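Local coordinates for protein N-acylglucosamine 2-epimerase (Marinomonas mediterranea, PDB 5X32) that catalyses the reversible isomerization of D-mannose to D-fructose and, less efficiently, acts on D-lyxose, while leaving D-glucose untouched, at residues A[12-16]-A[385-389]; A[36-40]-A[368-374]; A[63-67]-A[124-128]; A[256-260]-A[271-275]; A[281-286]-A[297-301]. One frame throughout, in Å; residues are numbered along the deposited sequence.

How the interactions relate
Helix 9-23, near the N terminus, meets the C-terminal helix 379-390 in interaction 1, which closes almost the whole chain into one loop; the other four contacts all lie within that loop. Interaction 2 spans nearly as much, pairing the loop that follows helix 9-23 with the loop that precedes helix 379-390, and it encloses interactions 3, 4 and 5. These three follow one another in series without crossing: 63-67 packs helix 52-69 on helix 112-127, 256-260 with 271-275 forms a helical hairpin, and 281-286 sets the end of helix 271-286 against strand 297-298. Interactions 1 and 3 touch, Y386 lying on Q64; interactions 4 and 5 share helix 271-286.

Interaction 1: residues A[12-16]-A[385-389]; sequences LEAHI and CYEVL
I16 lays its CD1 methyl over one face of the Y386 ring, in a CH-pi contact 3.9 Å from the ring centroid and 30° off the normal. The same methyl reaches C385 CB at 3.6 Å and L389 CD1 at 3.9 Å, while CG2, the other branch of I16, lies near Y386 OH. CG1 of I16 stands opposite the carbonyl carbon (chi1 -66°), which sends the longer branch across to the other helix. With I16 cut back to an alanine, the Y386 face would probably lose its methyl cover and a gap open between C385 and L389. The first and last helices of the chain, 9-23 and 379-390, are joined here; segments 12-16 and 385-389 run nearly antiparallel, at 157°, their axes 10.1 Å apart at closest, and in the alpha/alpha-barrel fold of this family such a contact closes the ring of helices. One turn before I16, L12 splits its methyls: CD1 meets V388 CG1 at 3.7 Å and CD2 meets C385 SG at 3.9 Å. C385 SG, 3.6 Å from H15 CD2, stands oblique to the imidazole ring. Helix 331-347 also borders this patch, W341 touching L12, H15 and C385. On the more exposed flank, the E13 CG methylene rests against L389 CD1, 4.0 Å away.

Interaction 2: residues A[36-40]-A[368-374]; sequences QFFKD and DNNKSPA
A classic beta bulge joins the two loops, K371 and S372 together facing F38. F38 N donates to S372 O at 2.9 Å, and S372 N donates to F38 O at 3.1 Å. Beyond the bulge, D40 N donates to N369 O at 2.7 Å. F37 turns one ring face to the backbone, A374 N lying 3.4 Å above the plane and offset toward the rim. This loop pairing continues the link between the first and last helices of the barrel: residues 36-40 come after helix 9-23, while the loop holding 368-374 leads into helix 379-390, which carries H380, a probable proton donor/acceptor. An Asx turn shapes the approach: D368 OD1 accepts from N370 N at 3.0 Å. K371 bends at chi2, chi3 and chi4, folding NZ back to D40 O, where the modelled 2.5 Å is doubtfully short; NZ is also held by a salt bridge to D350 and a bond to G354 O. K39 NZ makes a weak hydrogen bond to N370 OD1 at 3.2 Å and a cation-pi contact with Y45. Q366 NE2 is hydrogen-bonded to D40 OD2, and S372 OG is hydrogen-bonded to Y23 and K376.

Interaction 3: residues A[63-67]-A[124-128]; sequences AQAYL and NALQI
I128 CG2 is the focus of the well-packed part of this contact, whereas L67 and Q127 form its more solvent-facing border. The methyl lies 3.5 Å from Y66 CD2, oblique to the ring, 4.1 Å from A63 CB and 4.0 Å from L67 CG. I128 holds CG1 between its backbone N and carbonyl carbon (chi1 58°), which leaves CG2 as the branch turned to helix 52-69. Beside it, A63 CB meets N124 CB at 3.5 Å, the small alanine letting the asparagine come in close. Two neighbouring helices of the alpha/alpha barrel, 52-69 and 112-127, are joined here and run in roughly the same direction; I128 is where the second leaves helical geometry, and helix 72-89 backs the site through A78 on I128 and K75 on Y66. Alongside A63 CB, Q64, bent at chi2, donates NE2 to N124 OD1, the amide planes 87° apart; the modelled length is too short to be relied on. N124 ND2 is meanwhile bonded to L120 O, and the Q64 side chain also packs on Y386 of helix 379-390. Toward solvent the touching is sparser, with L67 CD1 3.9 Å from Q127 CB and L67 CD2 3.8 Å from Q127 O.

Interaction 4: residues A[256-260]-A[271-275]; sequences AKLLL and YLPKA
A275 N donates to Y271 O at 2.9 Å, an ordinary helical bond against which L259 of the facing helix packs, its CD1 3.8 Å from A275 N. The two segments form an antiparallel helical hairpin, helix 249-265 followed after a short loop by helix 271-286; the axes of segments 256-260 and 271-275 come within 8.7 Å, at 167°. What holds them together is apolar. A256 and A275 let the backbones come close, with A256 CB 3.6 Å from A275 O. L259 also spreads CD1 over the aliphatic part of K274, touching CG, while the lysine bends at chi2 and carries NZ off to a hydrogen bond with N217 O. Nearer the loop, Y271 brings CD2 to 3.6 Å from L259 O, the carbonyl standing oblique to the ring. Other helices complete the setting: 193-212 packs on L259 through A203 and C207, and 311-328 reaches L260 through L323 and L324. H251, probably a proton donor/acceptor, lies earlier on helix 249-265, its side chain about 10 Å from that of A256. L272, its CG anti to the backbone N (chi1 -177°), turns CD1 back to L260 CD2 at 3.5 Å, and L260 CD2 also lies 3.7 Å from A275 CB.

Interaction 5: residues A[281-286]-A[297-301]; sequences LAYKKA and GYAPD
K285 crosses one face of the Y298 ring at about a right angle. Its CB begins at one margin, 3.6 Å from Y298 CE2; farther out, CD sits over the face in a CH-pi contact, 3.7 Å from the centroid and 23° off the normal; K285 CE passes Y298 CE1 at 4.1 Å, and NZ ends 3.6 Å from that same ring carbon. Here the last turns of helix 271-286 meet strand 297-298, an outer strand of a three-stranded antiparallel sheet, so that the contact fastens a barrel helix to the small sheet that follows it. The extended chain of K285 beyond CG lets it cross the tyrosine and deliver NZ to a salt bridge with E218 OE1. E218 OE2 is also hydrogen-bonded to Y298 OH, which ties the two side chains together at their polar ends. The ring reaches the helix because Y298 places CG between its backbone N and carbonyl carbon (chi1 50°). A leucine in its place would probably strip the K285 methylenes of their flat support and leave E218 OE2 without its hydroxyl mate. Helix 249-265 borders the ring through P249 and Q252, and the side chain of H251, a probable proton donor/acceptor, is about 8 Å from that of A282. At the ring edge, near its plane, A286 CB approaches Y298 CE2 at 4.1 Å, while Y298 OH lies 3.5 Å from A282 CA.

Interaction 1: residues A[12-16]-A[385-389]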
# COMPACT_ATOMS: atom_id res chain seq x y z
N LEU A 12 -15.84 -11.51 -1.49
CA LEU A 12 -14.93 -10.42 -1.16
C LEU A 12 -15.32 -9.76 0.16
O LEU A 12 -14.46 -9.50 1.01
CB LEU A 12 -14.89 -9.40 -2.29
CG LEU A 12 -14.18 -9.95 -3.53
CD1 LEU A 12 -14.43 -9.09 -4.76
CD2 LEU A 12 -12.67 -10.14 -3.30
N GLU A 13 -16.61 -9.52 0.34
CA GLU A 13 -17.12 -8.93 1.58
C GLU A 13 -16.92 -9.85 2.77
O GLU A 13 -16.62 -9.39 3.89
CB GLU A 13 -18.59 -8.58 1.42
CG GLU A 13 -18.79 -7.22 0.79
CD GLU A 13 -20.22 -6.97 0.38
OE1 GLU A 13 -21.07 -7.86 0.65
OE2 GLU A 13 -20.50 -5.88 -0.18
N ALA A 14 -17.09 -11.16 2.53
CA ALA A 14 -16.93 -12.17 3.57
C ALA A 14 -15.49 -12.21 4.07
O ALA A 14 -15.22 -12.24 5.28
CB ALA A 14 -17.34 -13.51 3.06
N HIS A 15 -14.57 -12.22 3.11
CA HIS A 15 -13.14 -12.26 3.39
C HIS A 15 -12.66 -11.01 4.12
O HIS A 15 -11.86 -11.09 5.07
CB HIS A 15 -12.35 -12.43 2.10
CG HIS A 15 -10.88 -12.26 2.29
ND1 HIS A 15 -10.08 -13.22 2.85
CD2 HIS A 15 -10.07 -11.20 2.02
CE1 HIS A 15 -8.83 -12.79 2.90
NE2 HIS A 15 -8.81 -11.56 2.42
N ILE A 16 -13.14 -9.86 3.65
CA ILE A 16 -12.81 -8.63 4.34
C ILE A 16 -13.35 -8.71 5.77
O ILE A 16 -12.64 -8.39 6.71
CB ILE A 16 -13.39 -7.39 3.64
CG1 ILE A 16 -12.71 -7.18 2.29
CG2 ILE A 16 -13.14 -6.17 4.51
CD1 ILE A 16 -13.35 -6.08 1.45
N CYS A 385 -9.21 -6.04 -2.18
CA CYS A 385 -10.59 -6.50 -2.24
C CYS A 385 -11.56 -5.34 -2.49
O CYS A 385 -12.45 -5.46 -3.33
CB CYS A 385 -10.97 -7.23 -0.96
SG CYS A 385 -10.11 -8.78 -0.67
N TYR A 386 -11.36 -4.22 -1.79
CA TYR A 386 -12.23 -3.03 -1.90
C TYR A 386 -12.26 -2.48 -3.32
O TYR A 386 -13.33 -2.09 -3.83
CB TYR A 386 -11.77 -1.92 -0.95
CG TYR A 386 -12.17 -2.11 0.51
CD1 TYR A 386 -13.44 -2.54 0.87
CD2 TYR A 386 -11.24 -1.90 1.52
CE1 TYR A 386 -13.79 -2.71 2.21
CE2 TYR A 386 -11.57 -2.08 2.84
CZ TYR A 386 -12.84 -2.49 3.19
OH TYR A 386 -13.13 -2.65 4.50
N GLU A 387 -11.09 -2.45 -3.97
CA GLU A 387 -11.08 -1.90 -5.30
C GLU A 387 -11.67 -2.87 -6.32
O GLU A 387 -12.34 -2.42 -7.25
CB GLU A 387 -9.68 -1.48 -5.73
CG GLU A 387 -9.79 -0.53 -6.91
CD GLU A 387 -9.39 0.86 -6.52
OE1 GLU A 387 -9.03 1.09 -5.34
OE2 GLU A 387 -9.55 1.77 -7.37
N VAL A 388 -11.51 -4.18 -6.12
CA VAL A 388 -12.24 -5.07 -7.01
C VAL A 388 -13.74 -4.84 -6.80
O VAL A 388 -14.52 -4.81 -7.76
CB VAL A 388 -11.89 -6.53 -6.78
CG1 VAL A 388 -12.77 -7.42 -7.64
CG2 VAL A 388 -10.42 -6.76 -7.08
N LEU A 389 -14.13 -4.64 -5.53
CA LEU A 389 -15.52 -4.45 -5.14
C LEU A 389 -16.16 -3.23 -5.81
O LEU A 389 -17.34 -3.24 -6.11
CB LEU A 389 -15.64 -4.31 -3.62
CG LEU A 389 -16.03 -5.55 -2.80
CD1 LEU A 389 -15.97 -5.24 -1.32
CD2 LEU A 389 -17.41 -6.04 -3.22

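Interaction 2: residues A[36-40]-A[368-374]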
# COMPACT_ATOMS: atom_id res chain seq x y z
N GLN A 36 0.25 -3.01 17.32
CA GLN A 36 0.73 -3.12 15.95
C GLN A 36 1.56 -4.39 15.69
O GLN A 36 2.16 -4.55 14.61
CB GLN A 36 1.52 -1.86 15.59
CG GLN A 36 0.66 -0.60 15.58
CD GLN A 36 1.44 0.68 15.25
OE1 GLN A 36 2.66 0.65 15.06
NE2 GLN A 36 0.73 1.78 15.13
N PHE A 37 1.53 -5.32 16.63
CA PHE A 37 2.34 -6.52 16.51
C PHE A 37 1.53 -7.74 16.91
O PHE A 37 1.32 -8.02 18.09
CB PHE A 37 3.60 -6.42 17.36
CG PHE A 37 4.65 -5.47 16.83
CD1 PHE A 37 4.54 -4.10 17.06
CD2 PHE A 37 5.76 -5.94 16.14
CE1 PHE A 37 5.52 -3.22 16.60
CE2 PHE A 37 6.74 -5.08 15.67
CZ PHE A 37 6.63 -3.72 15.91
N PHE A 38 1.12 -8.52 15.91
CA PHE A 38 0.19 -9.60 16.16
C PHE A 38 0.76 -10.94 15.77
O PHE A 38 1.38 -11.10 14.71
CB PHE A 38 -1.11 -9.34 15.41
CG PHE A 38 -1.74 -8.03 15.73
CD1 PHE A 38 -2.60 -7.90 16.81
CD2 PHE A 38 -1.46 -6.90 14.97
CE1 PHE A 38 -3.16 -6.68 17.13
CE2 PHE A 38 -2.03 -5.68 15.28
CZ PHE A 38 -2.89 -5.58 16.36
N LYS A 39 0.50 -11.91 16.63
CA LYS A 39 0.85 -13.29 16.41
C LYS A 39 -0.20 -13.90 15.48
O LYS A 39 -1.25 -13.30 15.28
CB LYS A 39 0.89 -14.02 17.76
CG LYS A 39 2.15 -14.79 18.02
CD LYS A 39 3.34 -13.92 18.32
CE LYS A 39 4.61 -14.70 18.05
NZ LYS A 39 5.80 -14.04 18.60
N ASP A 40 0.08 -15.06 14.90
CA ASP A 40 -0.92 -15.72 14.07
C ASP A 40 -2.28 -15.86 14.77
O ASP A 40 -3.32 -15.68 14.14
CB ASP A 40 -0.46 -17.11 13.61
CG ASP A 40 0.66 -17.07 12.55
OD1 ASP A 40 0.80 -16.04 11.84
OD2 ASP A 40 1.36 -18.09 12.40
N ASP A 368 7.66 -18.13 10.51
CA ASP A 368 7.30 -18.09 11.91
C ASP A 368 5.82 -17.75 12.11
O ASP A 368 5.04 -17.77 11.15
CB ASP A 368 8.20 -17.10 12.67
CG ASP A 368 8.06 -15.67 12.18
OD1 ASP A 368 6.99 -15.30 11.65
OD2 ASP A 368 9.04 -14.90 12.34
N ASN A 369 5.45 -17.39 13.33
CA ASN A 369 4.05 -17.14 13.63
C ASN A 369 3.73 -15.66 13.87
O ASN A 369 2.79 -15.31 14.60
CB ASN A 369 3.61 -17.98 14.83
CG ASN A 369 4.34 -17.61 16.11
OD1 ASN A 369 5.47 -17.10 16.07
ND2 ASN A 369 3.70 -17.85 17.25
N ASN A 370 4.52 -14.79 13.25
CA ASN A 370 4.23 -13.36 13.25
C ASN A 370 3.33 -12.92 12.10
O ASN A 370 3.81 -12.40 11.10
CB ASN A 370 5.53 -12.55 13.25
CG ASN A 370 6.25 -12.63 14.59
OD1 ASN A 370 5.64 -12.97 15.60
ND2 ASN A 370 7.53 -12.28 14.61
N LYS A 371 2.02 -13.09 12.28
CA LYS A 371 1.02 -12.67 11.28
C LYS A 371 1.21 -11.21 10.82
O LYS A 371 1.34 -10.96 9.63
CB LYS A 371 -0.39 -12.87 11.87
CG LYS A 371 -1.59 -12.59 10.94
CD LYS A 371 -2.06 -13.84 10.20
CE LYS A 371 -2.43 -15.00 11.13
NZ LYS A 371 -3.79 -14.95 11.76
N SER A 372 1.26 -10.26 11.76
CA SER A 372 1.35 -8.85 11.42
C SER A 372 2.25 -8.02 12.34
O SER A 372 1.76 -7.39 13.28
CB SER A 372 -0.03 -8.22 11.41
OG SER A 372 -0.89 -8.91 10.53
N PRO A 373 3.55 -7.94 12.03
CA PRO A 373 4.44 -7.02 12.75
C PRO A 373 4.11 -5.58 12.35
O PRO A 373 3.20 -5.40 11.55
CB PRO A 373 5.83 -7.45 12.26
CG PRO A 373 5.58 -8.05 10.92
CD PRO A 373 4.23 -8.69 10.96
N ALA A 374 4.77 -4.58 12.93
CA ALA A 374 4.47 -3.20 12.56
C ALA A 374 4.64 -3.03 11.06
O ALA A 374 5.57 -3.58 10.48
CB ALA A 374 5.35 -2.20 13.30

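Interaction 3: residues A[63-67]-A[124-128]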
# COMPACT_ATOMS: atom_id res chain seq x y z
N ALA A 63 -11.71 3.06 8.68
CA ALA A 63 -12.48 3.99 7.87
C ALA A 63 -13.15 3.28 6.70
O ALA A 63 -14.36 3.38 6.52
CB ALA A 63 -11.60 5.11 7.38
N GLN A 64 -12.37 2.54 5.92
CA GLN A 64 -12.91 1.81 4.77
C GLN A 64 -14.01 0.82 5.20
O GLN A 64 -15.06 0.69 4.53
CB GLN A 64 -11.78 1.08 4.06
CG GLN A 64 -10.83 1.99 3.29
CD GLN A 64 -11.53 2.74 2.20
OE1 GLN A 64 -12.31 2.16 1.44
NE2 GLN A 64 -11.29 4.04 2.13
N ALA A 65 -13.79 0.15 6.33
CA ALA A 65 -14.79 -0.78 6.83
C ALA A 65 -16.07 -0.04 7.20
O ALA A 65 -17.17 -0.53 6.99
CB ALA A 65 -14.26 -1.55 8.03
N TYR A 66 -15.92 1.16 7.74
CA TYR A 66 -17.11 1.93 8.09
C TYR A 66 -17.84 2.39 6.85
O TYR A 66 -19.07 2.37 6.80
CB TYR A 66 -16.75 3.13 8.96
CG TYR A 66 -17.90 4.09 9.13
CD1 TYR A 66 -18.96 3.79 9.98
CD2 TYR A 66 -17.92 5.29 8.44
CE1 TYR A 66 -20.02 4.66 10.13
CE2 TYR A 66 -18.97 6.17 8.58
CZ TYR A 66 -20.01 5.85 9.43
OH TYR A 66 -21.06 6.73 9.57
N LEU A 67 -17.09 2.79 5.83
CA LEU A 67 -17.70 3.27 4.61
C LEU A 67 -18.46 2.15 3.90
O LEU A 67 -19.44 2.43 3.21
CB LEU A 67 -16.63 3.86 3.69
CG LEU A 67 -16.18 5.24 4.17
CD1 LEU A 67 -15.03 5.79 3.34
CD2 LEU A 67 -17.36 6.22 4.21
N ASN A 124 -9.19 9.44 4.42
CA ASN A 124 -10.22 8.57 4.97
C ASN A 124 -11.00 9.22 6.12
O ASN A 124 -12.24 9.07 6.23
CB ASN A 124 -9.59 7.25 5.39
CG ASN A 124 -9.42 6.32 4.21
OD1 ASN A 124 -10.32 5.55 3.87
ND2 ASN A 124 -8.27 6.41 3.53
N ALA A 125 -10.28 9.97 6.95
CA ALA A 125 -10.92 10.76 8.00
C ALA A 125 -11.98 11.66 7.39
O ALA A 125 -13.12 11.69 7.86
CB ALA A 125 -9.90 11.59 8.77
N LEU A 126 -11.60 12.39 6.36
CA LEU A 126 -12.53 13.28 5.69
C LEU A 126 -13.76 12.55 5.18
O LEU A 126 -14.88 12.99 5.44
CB LEU A 126 -11.85 14.00 4.52
CG LEU A 126 -12.76 14.99 3.80
CD1 LEU A 126 -13.06 16.13 4.71
CD2 LEU A 126 -12.15 15.48 2.51
N GLN A 127 -13.56 11.42 4.49
CA GLN A 127 -14.70 10.76 3.87
C GLN A 127 -15.62 10.19 4.92
O GLN A 127 -16.77 9.93 4.60
CB GLN A 127 -14.32 9.62 2.93
CG GLN A 127 -12.92 9.64 2.44
CD GLN A 127 -12.74 8.86 1.14
OE1 GLN A 127 -13.17 9.28 0.06
NE2 GLN A 127 -12.31 7.62 1.30
N ILE A 128 -15.12 9.92 6.14
CA ILE A 128 -16.06 9.50 7.20
C ILE A 128 -16.61 10.70 8.03
O ILE A 128 -17.29 10.52 9.06
CB ILE A 128 -15.46 8.46 8.18
CG1 ILE A 128 -14.18 8.96 8.88
CG2 ILE A 128 -15.16 7.16 7.48
CD1 ILE A 128 -13.68 8.02 9.99

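Interaction 4: residues A[256-260]-A[271-275]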
# COMPACT_ATOMS: atom_id res chain seq x y z
N ALA A 256 0.63 -0.93 -12.24
CA ALA A 256 -0.44 -1.23 -13.19
C ALA A 256 -1.80 -0.81 -12.62
O ALA A 256 -2.61 -0.13 -13.28
CB ALA A 256 -0.45 -2.72 -13.53
N LYS A 257 -2.04 -1.18 -11.37
CA LYS A 257 -3.29 -0.83 -10.71
C LYS A 257 -3.47 0.69 -10.64
O LYS A 257 -4.53 1.22 -10.97
CB LYS A 257 -3.36 -1.42 -9.31
CG LYS A 257 -4.56 -0.89 -8.51
CD LYS A 257 -4.66 -1.56 -7.18
CE LYS A 257 -3.37 -1.39 -6.42
NZ LYS A 257 -3.34 -0.22 -5.50
N LEU A 258 -2.44 1.38 -10.16
CA LEU A 258 -2.52 2.84 -10.05
C LEU A 258 -2.80 3.49 -11.42
O LEU A 258 -3.67 4.35 -11.53
CB LEU A 258 -1.23 3.38 -9.42
CG LEU A 258 -1.10 2.94 -7.95
CD1 LEU A 258 0.27 3.25 -7.36
CD2 LEU A 258 -2.20 3.55 -7.06
N LEU A 259 -2.13 3.04 -12.47
CA LEU A 259 -2.37 3.55 -13.82
C LEU A 259 -3.82 3.36 -14.25
O LEU A 259 -4.41 4.25 -14.84
CB LEU A 259 -1.47 2.88 -14.85
CG LEU A 259 0.02 3.12 -14.61
CD1 LEU A 259 0.88 2.50 -15.72
CD2 LEU A 259 0.34 4.58 -14.35
N LEU A 260 -4.41 2.20 -13.95
CA LEU A 260 -5.78 1.98 -14.41
C LEU A 260 -6.75 2.83 -13.58
O LEU A 260 -7.74 3.38 -14.09
CB LEU A 260 -6.12 0.49 -14.35
CG LEU A 260 -5.18 -0.31 -15.26
CD1 LEU A 260 -5.44 -1.79 -15.25
CD2 LEU A 260 -5.25 0.19 -16.68
N TYR A 271 -1.73 4.86 -20.48
CA TYR A 271 -2.01 4.20 -19.21
C TYR A 271 -2.23 2.69 -19.37
O TYR A 271 -1.50 1.88 -18.78
CB TYR A 271 -3.24 4.81 -18.55
CG TYR A 271 -2.96 6.10 -17.83
CD1 TYR A 271 -1.66 6.55 -17.66
CD2 TYR A 271 -4.00 6.87 -17.32
CE1 TYR A 271 -1.41 7.74 -16.99
CE2 TYR A 271 -3.76 8.05 -16.65
CZ TYR A 271 -2.46 8.49 -16.50
OH TYR A 271 -2.20 9.67 -15.84
N LEU A 272 -3.21 2.32 -20.19
CA LEU A 272 -3.56 0.91 -20.34
C LEU A 272 -2.46 0.07 -20.98
O LEU A 272 -2.19 -1.01 -20.50
CB LEU A 272 -4.86 0.77 -21.13
CG LEU A 272 -5.35 -0.66 -21.27
CD1 LEU A 272 -5.58 -1.25 -19.88
CD2 LEU A 272 -6.64 -0.69 -22.06
N PRO A 273 -1.83 0.55 -22.08
CA PRO A 273 -0.72 -0.27 -22.58
C PRO A 273 0.43 -0.43 -21.57
O PRO A 273 1.07 -1.49 -21.54
CB PRO A 273 -0.25 0.48 -23.82
CG PRO A 273 -1.44 1.21 -24.28
CD PRO A 273 -2.21 1.59 -23.06
N LYS A 274 0.71 0.60 -20.79
CA LYS A 274 1.80 0.48 -19.82
C LYS A 274 1.41 -0.48 -18.68
O LYS A 274 2.21 -1.36 -18.32
CB LYS A 274 2.20 1.85 -19.29
CG LYS A 274 3.45 1.82 -18.42
CD LYS A 274 4.68 1.35 -19.21
CE LYS A 274 6.00 1.64 -18.46
NZ LYS A 274 7.25 1.03 -19.04
N ALA A 275 0.21 -0.34 -18.14
CA ALA A 275 -0.32 -1.27 -17.14
C ALA A 275 -0.24 -2.71 -17.67
O ALA A 275 0.20 -3.65 -16.97
CB ALA A 275 -1.77 -0.91 -16.75

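Interaction 5: residues A[281-286]-A[297-301]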
# COMPACT_ATOMS: atom_id res chain seq x y z
N LEU A 281 4.79 -8.58 -17.99
CA LEU A 281 6.20 -8.80 -17.73
C LEU A 281 6.46 -9.29 -16.30
O LEU A 281 7.17 -10.29 -16.10
CB LEU A 281 6.99 -7.53 -18.02
CG LEU A 281 8.37 -7.72 -18.65
CD1 LEU A 281 8.32 -8.80 -19.72
CD2 LEU A 281 8.82 -6.43 -19.26
N ALA A 282 5.91 -8.58 -15.31
CA ALA A 282 6.12 -8.94 -13.90
C ALA A 282 5.59 -10.33 -13.61
O ALA A 282 6.33 -11.20 -13.16
CB ALA A 282 5.45 -7.93 -12.97
N TYR A 283 4.33 -10.56 -13.94
CA TYR A 283 3.72 -11.84 -13.65
C TYR A 283 4.50 -12.96 -14.33
O TYR A 283 4.84 -13.96 -13.69
CB TYR A 283 2.24 -11.86 -14.08
CG TYR A 283 1.51 -13.15 -13.72
CD1 TYR A 283 1.64 -14.30 -14.52
CD2 TYR A 283 0.70 -13.23 -12.59
CE1 TYR A 283 0.97 -15.47 -14.20
CE2 TYR A 283 0.03 -14.40 -12.26
CZ TYR A 283 0.17 -15.52 -13.07
OH TYR A 283 -0.49 -16.69 -12.75
N LYS A 284 4.81 -12.79 -15.61
CA LYS A 284 5.51 -13.86 -16.30
C LYS A 284 6.86 -14.14 -15.67
O LYS A 284 7.25 -15.30 -15.51
CB LYS A 284 5.70 -13.54 -17.78
CG LYS A 284 6.55 -14.57 -18.49
CD LYS A 284 6.41 -14.47 -19.99
CE LYS A 284 6.11 -13.05 -20.42
NZ LYS A 284 6.01 -12.96 -21.90
N LYS A 285 7.56 -13.09 -15.25
CA LYS A 285 8.85 -13.33 -14.62
C LYS A 285 8.78 -13.94 -13.22
O LYS A 285 9.67 -14.70 -12.84
CB LYS A 285 9.69 -12.05 -14.56
CG LYS A 285 10.18 -11.55 -15.91
CD LYS A 285 11.22 -10.49 -15.68
CE LYS A 285 11.50 -9.61 -16.85
NZ LYS A 285 12.47 -8.56 -16.41
N ALA A 286 7.73 -13.64 -12.46
CA ALA A 286 7.77 -13.92 -11.02
C ALA A 286 6.85 -15.06 -10.58
O ALA A 286 6.93 -15.55 -9.43
CB ALA A 286 7.44 -12.67 -10.26
N GLY A 297 11.30 -10.99 -5.82
CA GLY A 297 12.17 -10.16 -6.63
C GLY A 297 13.01 -10.95 -7.61
O GLY A 297 13.43 -12.08 -7.33
N TYR A 298 13.22 -10.35 -8.78
CA TYR A 298 14.07 -10.92 -9.82
C TYR A 298 15.08 -9.89 -10.31
O TYR A 298 14.92 -8.69 -10.07
CB TYR A 298 13.24 -11.45 -11.00
CG TYR A 298 12.20 -10.49 -11.55
CD1 TYR A 298 12.57 -9.42 -12.37
CD2 TYR A 298 10.85 -10.65 -11.26
CE1 TYR A 298 11.62 -8.54 -12.87
CE2 TYR A 298 9.90 -9.78 -11.76
CZ TYR A 298 10.30 -8.72 -12.58
OH TYR A 298 9.35 -7.86 -13.07
N ALA A 299 16.13 -10.36 -10.99
CA ALA A 299 17.15 -9.46 -11.53
C ALA A 299 16.65 -8.84 -12.82
O ALA A 299 15.67 -9.32 -13.39
CB ALA A 299 18.44 -10.20 -11.74
N PRO A 300 17.29 -7.75 -13.27
CA PRO A 300 17.01 -7.21 -14.62
C PRO A 300 17.23 -8.31 -15.66
O PRO A 300 16.60 -8.37 -16.71
CB PRO A 300 18.01 -6.07 -14.77
CG PRO A 300 18.99 -6.23 -13.64
CD PRO A 300 18.26 -6.92 -12.54
N ASP A 301 18.18 -9.16 -15.31
CA ASP A 301 18.35 -10.48 -15.90
C ASP A 301 17.02 -11.23 -16.12
O ASP A 301 16.85 -11.92 -17.12
CB ASP A 301 19.24 -11.30 -14.96
CG ASP A 301 19.83 -12.51 -15.61
OD1 ASP A 301 19.33 -12.93 -16.67
OD2 ASP A 301 20.79 -13.06 -15.03